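Local coordinates for protein Two-component sensor histidine kinase (Nostoc sp., PDB 6OZB) that binds the linear tetrapyrrole phycoerythrobilin in its GAF domain and probably serves as the light-sensing part of a two-component histidine kinase, at residues Glu33-Ile36 with Thr37-Ala41; Asp86-Pro90 with Gln91-Leu95. The protein carries 1 engineered substitution. All blocks are in the same frame, centred on the assembly; numbering follows the deposited sequence.

Contact 1 of 2, residues Glu33-Ile36 with Thr37-Ala41; sequences EDII and TATTA
Residues Glu33-Ile36 and Thr37-Ala41 are successive turns of one helix, 32-47, and their backbones meet through the i to i+4 bonds of an alpha-helix. Thr37 N binds Glu33 O at 3.0 Å, with an N-H...O angle of 158°, and Ala38 N reaches Asp34 O at 3.1 Å and 165°. From Thr39 on, the backbone bonds between the two segments are weak. Thr39 N makes only a weak bond to Ile35 O at 3.2 Å, and Ile36 O accepts two weak bonds, from Thr39 N and Thr40 N. Ile35 O takes a second donor, Thr39 OG1, over an unusually short 2.5 Å, the hydroxyl approaching obliquely, tilted out of the carbonyl plane. Its first torsion of -63° sets OG1 beside its own backbone N, facing the preceding turn, where a hydroxyl can bond back to the carbonyl four residues earlier. This satisfies a buried threonine within its own helix. Ile35 and Thr39 lie side by side, with Ile35 CG2 4.0 Å from Thr39 OG1. On the exposed flank a water links the two turns: it donates to Asp34 OD1 at 3.1 Å and bonds Thr37 OG1 at 2.7 Å, bridging carboxylate and hydroxyl. The remaining sides are covered: Ile35, Ala38 and Thr39 pack on Arg25 of helix 12-27, Thr39 also meeting Ile22, whereas Ile36 and Thr40 rest on the beta-sheet, against Ile54 of strand 51-57 and Ala67 of strand 63-70.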
ATOM      1  N   GLU C  33     -28.236   7.614  25.451  1.00 16.06           N
ATOM      2  CA  GLU C  33     -26.984   8.223  25.947  1.00 20.98           C
ATOM      3  C   GLU C  33     -26.283   7.308  26.948  1.00 22.31           C
ATOM      4  O   GLU C  33     -25.056   7.195  26.932  1.00 21.15           O
ATOM      5  CB  GLU C  33     -27.235   9.606  26.587  1.00 34.28           C
ATOM      6  CG  GLU C  33     -27.769  10.669  25.621  1.00 75.80           C
ATOM      7  CD  GLU C  33     -29.264  10.567  25.327  1.00 97.41           C
ATOM      8  OE1 GLU C  33     -29.746  11.387  24.515  1.00110.22           O
ATOM      9  OE2 GLU C  33     -29.950   9.675  25.880  1.00 92.02           O
ATOM     10  N   ASP C  34     -27.063   6.614  27.775  1.00 22.96           N
ATOM     11  CA  ASP C  34     -26.477   5.681  28.742  1.00 22.79           C
ATOM     12  C   ASP C  34     -25.974   4.409  28.086  1.00 22.64           C
ATOM     13  O   ASP C  34     -24.972   3.842  28.518  1.00 25.47           O
ATOM     14  CB  ASP C  34     -27.487   5.331  29.824  1.00 25.77           C
ATOM     15  CG  ASP C  34     -27.880   6.519  30.652  1.00 37.89           C
ATOM     16  OD1 ASP C  34     -27.067   7.451  30.781  1.00 34.28           O
ATOM     17  OD2 ASP C  34     -29.026   6.540  31.134  1.00 39.03           O
ATOM     18  N   ILE C  35     -26.663   3.940  27.047  1.00 19.98           N
ATOM     19  CA  ILE C  35     -26.160   2.803  26.307  1.00 17.88           C
ATOM     20  C   ILE C  35     -24.810   3.131  25.683  1.00 26.00           C
ATOM     21  O   ILE C  35     -23.894   2.319  25.690  1.00 23.22           O
ATOM     22  CB  ILE C  35     -27.122   2.357  25.180  1.00 16.91           C
ATOM     23  CG1 ILE C  35     -28.469   1.940  25.774  1.00 20.22           C
ATOM     24  CG2 ILE C  35     -26.506   1.237  24.407  1.00 23.72           C
ATOM     25  CD1 ILE C  35     -29.472   1.531  24.774  1.00 25.83           C
ATOM     26  N   ILE C  36     -24.705   4.323  25.110  1.00 19.35           N
ATOM     27  CA  ILE C  36     -23.485   4.720  24.414  1.00 18.56           C
ATOM     28  C   ILE C  36     -22.323   4.910  25.387  1.00 19.92           C
ATOM     29  O   ILE C  36     -21.214   4.468  25.111  1.00 23.22           O
ATOM     30  CB  ILE C  36     -23.722   6.003  23.607  1.00 18.72           C
ATOM     31  CG1 ILE C  36     -24.569   5.678  22.391  1.00 17.08           C
ATOM     32  CG2 ILE C  36     -22.466   6.588  23.121  1.00 21.36           C
ATOM     33  CD1 ILE C  36     -25.215   6.912  21.808  1.00 23.74           C
ATOM     34  N   THR C  37     -22.596   5.537  26.517  1.00 16.50           N
ATOM     35  CA  THR C  37     -21.570   5.776  27.551  1.00 19.04           C
ATOM     36  C   THR C  37     -21.017   4.466  28.083  1.00 31.00           C
ATOM     37  O   THR C  37     -19.798   4.251  28.099  1.00 22.32           O
ATOM     38  CB  THR C  37     -22.140   6.609  28.715  1.00 23.18           C
ATOM     39  OG1 THR C  37     -22.441   7.943  28.258  1.00 24.17           O
ATOM     40  CG2 THR C  37     -21.144   6.697  29.861  1.00 26.07           C
ATOM     41  N   ALA C  38     -21.897   3.551  28.449  1.00 23.37           N
ATOM     42  CA  ALA C  38     -21.445   2.292  29.050  1.00 24.52           C
ATOM     43  C   ALA C  38     -20.695   1.436  28.059  1.00 23.90           C
ATOM     44  O   ALA C  38     -19.810   0.667  28.433  1.00 26.98           O
ATOM     45  CB  ALA C  38     -22.628   1.518  29.621  1.00 30.26           C
ATOM     46  N   THR C  39     -20.982   1.622  26.780  1.00 21.39           N
ATOM     47  CA  THR C  39     -20.431   0.766  25.763  1.00 23.92           C
ATOM     48  C   THR C  39     -18.982   1.112  25.458  1.00 28.10           C
ATOM     49  O   THR C  39     -18.181   0.234  25.164  1.00 21.28           O
ATOM     50  CB  THR C  39     -21.258   0.857  24.441  1.00 29.20           C
ATOM     51  OG1 THR C  39     -22.598   0.380  24.666  1.00 31.96           O
ATOM     52  CG2 THR C  39     -20.607   0.048  23.332  1.00 30.21           C
ATOM     53  N   THR C  40     -18.627   2.388  25.492  1.00 26.42           N
ATOM     54  CA  THR C  40     -17.270   2.751  25.109  0.66 22.75           C
ATOM     55  C   THR C  40     -16.246   2.105  26.037  1.00 16.74           C
ATOM     56  O   THR C  40     -15.163   1.709  25.588  1.00 23.03           O
ATOM     57  CB  THR C  40     -17.064   4.272  25.088  0.66 29.44           C
ATOM     58  OG1 THR C  40     -17.014   4.775  26.429  0.66 42.23           O
ATOM     59  CG2 THR C  40     -18.188   4.924  24.298  0.66 25.10           C
ATOM     60  N   ALA C  41     -16.561   1.929  27.321  1.00 19.54           N
ATOM     61  CA  ALA C  41     -15.588   1.301  28.234  1.00 23.66           C
ATOM     62  C   ALA C  41     -15.328  -0.164  27.892  1.00 31.37           C
ATOM     63  O   ALA C  41     -14.210  -0.662  28.003  1.00 21.99           O
ATOM     64  CB  ALA C  41     -16.046   1.413  29.689  1.00 28.78           C
TER
HETATM   65  O   HOH W   1     -24.469   8.826  29.773  1.00 34.20           O

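Contact 2 of 2, residues Asp86-Pro90 with Gln91-Leu95; sequences DDIPP and QAREL. With PEB (phycoerythrobilin), chain F.
The Asp-Ile-Pro motif familiar from phytochromes, Asp87-Ile88-Pro89, lines the phycoerythrobilin pocket here and runs straight into helix 90-99, where Ile88 and Pro89 meet Ala92 and Arg93. Asp87 O stands 2.9 Å from NB of the bilin. Pro89 lays its ring against the same pyrrole, its CD 3.4 Å from the bilin C1B, and Ile88 covers the next one, with CG1 3.6 Å from C4C. With CG1 beside the backbone N (chi1 -54°), the branches of Ile88 part: CG1 and CD1 go to the chromophore, while CG2, anti to N, turns to the helix, 4.0 Å from Ala92 CB and over one face of the Arg93 guanidinium. An alanine here would probably open a gap beside the bilin and lose the CG2 packing on Ala92 and over the guanidinium face. Pro89 is the N-cap residue, and its carbonyl O accepts Arg93 N at 2.9 Å, nearly in line with the C=O bond; Pro90 O takes Glu94 N in the same way at 2.8 Å. Pro90 suits the first turn, where no backbone N-H is needed as a donor. The Arg93 side chain bends at its third torsion (-62°) and folds back over the loop, sending weak bonds from NH2 (3.3 Å) and NE to Ile88 O. Its NH2 has a stronger partner in Gly61 O, and Asp87 OD2 is bonded to Tyr142 OH. The loop thus meets the pigment with apolar Ile88 and Pro89 and the Asp87 carbonyl, and the helix start with backbone bonds and apolar packing together.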
ATOM      1  N   ASP C  86     -14.555  21.364   9.287  1.00 28.20           N
ATOM      2  CA  ASP C  86     -13.337  21.411   8.481  1.00 27.36           C
ATOM      3  C   ASP C  86     -12.305  20.352   8.864  1.00 23.04           C
ATOM      4  O   ASP C  86     -11.389  20.075   8.085  1.00 22.12           O
ATOM      5  CB  ASP C  86     -12.667  22.792   8.595  1.00 48.73           C
ATOM      6  CG  ASP C  86     -13.400  23.872   7.823  1.00 80.48           C
ATOM      7  OD1 ASP C  86     -14.351  23.549   7.073  1.00 84.88           O
ATOM      8  OD2 ASP C  86     -13.006  25.052   7.954  1.00 92.76           O
ATOM      9  N   ASP C  87     -12.432  19.764  10.049  1.00 21.08           N
ATOM     10  CA  ASP C  87     -11.486  18.733  10.471  1.00 21.75           C
ATOM     11  C   ASP C  87     -11.613  17.483   9.597  1.00 23.56           C
ATOM     12  O   ASP C  87     -10.652  16.715   9.473  1.00 23.11           O
ATOM     13  CB  ASP C  87     -11.683  18.368  11.943  1.00 25.86           C
ATOM     14  CG  ASP C  87     -11.134  19.421  12.878  1.00 30.63           C
ATOM     15  OD1 ASP C  87     -10.893  20.558  12.409  1.00 31.45           O
ATOM     16  OD2 ASP C  87     -10.960  19.103  14.082  1.00 24.86           O
ATOM     17  N   ILE C  88     -12.798  17.295   9.010  1.00 25.59           N
ATOM     18  CA  ILE C  88     -13.061  16.206   8.074  1.00 23.73           C
ATOM     19  C   ILE C  88     -13.508  16.833   6.750  1.00 26.08           C
ATOM     20  O   ILE C  88     -14.687  17.118   6.563  1.00 28.37           O
ATOM     21  CB  ILE C  88     -14.153  15.245   8.617  1.00 25.71           C
ATOM     22  CG1 ILE C  88     -13.769  14.757  10.010  1.00 22.71           C
ATOM     23  CG2 ILE C  88     -14.343  14.060   7.686  1.00 27.13           C
ATOM     24  CD1 ILE C  88     -14.791  13.869  10.664  1.00 21.67           C
ATOM     25  N   PRO C  89     -12.563  17.043   5.816  1.00 29.38           N
ATOM     26  CA  PRO C  89     -12.878  17.726   4.555  1.00 28.16           C
ATOM     27  C   PRO C  89     -13.799  16.903   3.671  1.00 28.16           C
ATOM     28  O   PRO C  89     -13.965  15.716   3.926  1.00 23.48           O
ATOM     29  CB  PRO C  89     -11.505  17.897   3.895  1.00 31.59           C
ATOM     30  CG  PRO C  89     -10.540  17.795   4.999  1.00 37.70           C
ATOM     31  CD  PRO C  89     -11.127  16.755   5.912  1.00 27.87           C
ATOM     32  N   PRO C  90     -14.378  17.521   2.635  1.00 27.60           N
ATOM     33  CA  PRO C  90     -15.355  16.850   1.767  1.00 25.48           C
ATOM     34  C   PRO C  90     -14.894  15.490   1.207  1.00 31.21           C
ATOM     35  O   PRO C  90     -15.667  14.533   1.264  1.00 28.62           O
ATOM     36  CB  PRO C  90     -15.543  17.859   0.642  1.00 32.29           C
ATOM     37  CG  PRO C  90     -15.315  19.148   1.282  1.00 34.10           C
ATOM     38  CD  PRO C  90     -14.191  18.922   2.238  1.00 27.65           C
ATOM     39  N   GLN C  91     -13.664  15.384   0.715  1.00 30.72           N
ATOM     40  CA  GLN C  91     -13.211  14.105   0.163  1.00 37.01           C
ATOM     41  C   GLN C  91     -13.330  12.991   1.184  1.00 34.19           C
ATOM     42  O   GLN C  91     -13.903  11.945   0.892  1.00 24.20           O
ATOM     43  CB  GLN C  91     -11.768  14.158  -0.325  1.00 46.77           C
ATOM     44  CG  GLN C  91     -11.578  14.750  -1.706  1.00 71.17           C
ATOM     45  CD  GLN C  91     -10.178  14.491  -2.242  1.00 81.83           C
ATOM     46  OE1 GLN C  91      -9.253  14.189  -1.482  1.00 74.95           O
ATOM     47  NE2 GLN C  91     -10.024  14.580  -3.556  1.00 90.87           N
ATOM     48  N   ALA C  92     -12.813  13.239   2.384  1.00 22.42           N
ATOM     49  CA  ALA C  92     -12.855  12.262   3.466  1.00 29.63           C
ATOM     50  C   ALA C  92     -14.285  11.958   3.854  1.00 25.17           C
ATOM     51  O   ALA C  92     -14.635  10.806   4.090  1.00 25.45           O
ATOM     52  CB  ALA C  92     -12.091  12.777   4.668  1.00 29.35           C
ATOM     53  N   ARG C  93     -15.109  12.999   3.925  1.00 29.57           N
ATOM     54  CA  ARG C  93     -16.487  12.838   4.370  1.00 30.53           C
ATOM     55  C   ARG C  93     -17.254  11.982   3.374  1.00 31.18           C
ATOM     56  O   ARG C  93     -18.021  11.104   3.758  1.00 31.46           O
ATOM     57  CB  ARG C  93     -17.150  14.204   4.553  1.00 34.98           C
ATOM     58  CG  ARG C  93     -18.476  14.166   5.306  1.00 45.13           C
ATOM     59  CD  ARG C  93     -18.968  15.566   5.634  1.00 49.94           C
ATOM     60  NE  ARG C  93     -18.058  16.310   6.513  1.00 51.25           N
ATOM     61  CZ  ARG C  93     -18.217  16.445   7.831  1.00 40.38           C
ATOM     62  NH1 ARG C  93     -19.242  15.880   8.458  1.00 34.33           N
ATOM     63  NH2 ARG C  93     -17.342  17.153   8.531  1.00 40.70           N
ATOM     64  N   GLU C  94     -16.993  12.200   2.093  1.00 26.70           N
ATOM     65  CA  GLU C  94     -17.650  11.427   1.050  1.00 36.47           C
ATOM     66  C   GLU C  94     -17.299   9.946   1.133  1.00 34.63           C
ATOM     67  O   GLU C  94     -18.133   9.099   0.829  1.00 37.72           O
ATOM     68  CB  GLU C  94     -17.277  11.960  -0.323  1.00 30.46           C
ATOM     69  CG  GLU C  94     -18.056  11.304  -1.443  1.00 52.52           C
ATOM     70  CD  GLU C  94     -17.712  11.873  -2.797  1.00 78.18           C
ATOM     71  OE1 GLU C  94     -18.633  11.982  -3.633  1.00 81.14           O
ATOM     72  OE2 GLU C  94     -16.527  12.211  -3.027  1.00 89.83           O
ATOM     73  N   LEU C  95     -16.055   9.628   1.488  1.00 27.00           N
ATOM     74  CA  LEU C  95     -15.680   8.222   1.660  1.00 32.59           C
ATOM     75  C   LEU C  95     -16.452   7.579   2.780  1.00 31.51           C
ATOM     76  O   LEU C  95     -16.831   6.411   2.683  1.00 31.29           O
ATOM     77  CB  LEU C  95     -14.193   8.055   1.939  1.00 34.42           C
ATOM     78  CG  LEU C  95     -13.254   8.347   0.782  1.00 34.85           C
ATOM     79  CD1 LEU C  95     -11.819   8.091   1.206  1.00 38.40           C
ATOM     80  CD2 LEU C  95     -13.646   7.499  -0.410  1.00 36.23           C
TER
HETATM   81  CHC PEB F 900     -10.956  14.005  12.483  1.00 20.30           C
HETATM   82  NC  PEB F 900      -9.945  13.835  10.172  1.00 21.58           N
HETATM   83  C1C PEB F 900      -9.917  12.986   9.108  1.00 20.45           C
HETATM   84  C2C PEB F 900     -10.654  11.863   9.391  1.00 22.80           C
HETATM   85  C3C PEB F 900     -11.169  12.009  10.661  1.00 21.96           C
HETATM   86  C4C PEB F 900     -10.716  13.258  11.140  1.00 16.88           C
HETATM   87  CMC PEB F 900     -12.063  10.951  11.283  1.00 26.08           C
HETATM   88  CAC PEB F 900     -10.824  10.679   8.381  1.00 15.89           C
HETATM   89  CBC PEB F 900      -9.562   9.835   8.317  1.00 21.89           C
HETATM   90  CGC PEB F 900      -9.535   8.920   9.514  1.00 28.33           C
HETATM   91  O1C PEB F 900     -10.500   8.122   9.684  1.00 24.48           O
HETATM   92  O2C PEB F 900      -8.563   8.938  10.327  1.00 21.85           O
HETATM   93  ND  PEB F 900     -10.462  12.148  13.971  1.00 28.29           N
HETATM   94  C1D PEB F 900     -11.511  13.149  13.512  1.00 27.37           C
HETATM   95  C2D PEB F 900     -11.760  13.935  14.711  1.00 25.39           C
HETATM   96  C3D PEB F 900     -10.970  13.524  15.763  1.00 28.86           C
HETATM   97  C4D PEB F 900     -10.160  12.419  15.404  1.00 33.05           C
HETATM   98  CMD PEB F 900     -12.715  15.160  14.732  1.00 28.57           C
HETATM   99  CAD PEB F 900     -10.908  14.251  17.118  1.00 48.75           C
HETATM  100  CBD PEB F 900     -10.887  13.505  18.266  1.00 56.99           C
HETATM  101  OD  PEB F 900      -9.374  11.791  16.097  1.00 29.20           O
HETATM  102  NA  PEB F 900      -7.749  18.305   9.386  1.00 24.13           N
HETATM  103  C1A PEB F 900      -7.642  19.411  10.272  1.00 30.03           C
HETATM  104  C2A PEB F 900      -7.334  20.656   9.482  1.00 25.55           C
HETATM  105  C3A PEB F 900      -7.279  20.255   8.016  1.00 25.94           C
HETATM  106  C4A PEB F 900      -7.552  18.738   8.019  1.00 25.41           C
HETATM  107  CMA PEB F 900      -8.354  21.804   9.757  1.00 28.90           C
HETATM  108  CBA PEB F 900      -5.557  21.992   7.219  1.00 26.91           C
HETATM  109  OA  PEB F 900      -7.802  19.336  11.479  1.00 28.26           O
HETATM  110  CHA PEB F 900      -7.490  17.983   6.885  1.00 19.65           C
HETATM  111  CAA PEB F 900      -5.981  20.511   7.244  1.00 23.54           C
HETATM  112  NB  PEB F 900      -8.511  15.675   7.866  1.00 17.61           N
HETATM  113  C1B PEB F 900      -7.831  16.495   6.855  1.00 19.17           C
HETATM  114  C2B PEB F 900      -7.499  15.704   5.694  1.00 17.53           C
HETATM  115  C3B PEB F 900      -7.952  14.372   5.957  1.00 17.51           C
HETATM  116  C4B PEB F 900      -8.604  14.314   7.313  1.00 21.89           C
HETATM  117  CHB PEB F 900      -9.148  13.150   7.797  1.00 18.16           C
HETATM  118  CMB PEB F 900      -6.813  16.215   4.468  1.00 20.81           C
HETATM  119  CAB PEB F 900      -7.814  13.185   5.027  1.00 17.13           C
HETATM  120  CBB PEB F 900      -6.599  12.381   5.438  1.00 17.57           C
HETATM  121  CGB PEB F 900      -6.442  11.314   4.352  1.00 22.39           C
HETATM  122  O1B PEB F 900      -7.352  10.440   4.241  1.00 27.88           O
HETATM  123  O2B PEB F 900      -5.452  11.339   3.581  1.00 17.11           O

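Contact 1 and contact 2 lie on opposite sides of the chain's centre, their own centres about 26 Å apart. Both are local in sequence and partly buried: in contact 1 Ile35, Ile36, Thr39 and Thr40 are buried and Glu33, Asp34 and Thr37 exposed; in contact 2 Ile88 and Ala92 are buried and Pro90, Gln91 and Glu94 exposed. They share no helix: 33-41 belongs to the first half of helix 32-47, whereas 86-95 is a loop leading into helix 90-99. Both face strand 51-57, through Ile54 and Phe57. Contact 1 relies on threonine hydroxyls, helical carbonyls and a surface water; contact 2 sets an isoleucine and a proline against a bound pigment, with an arginine behind.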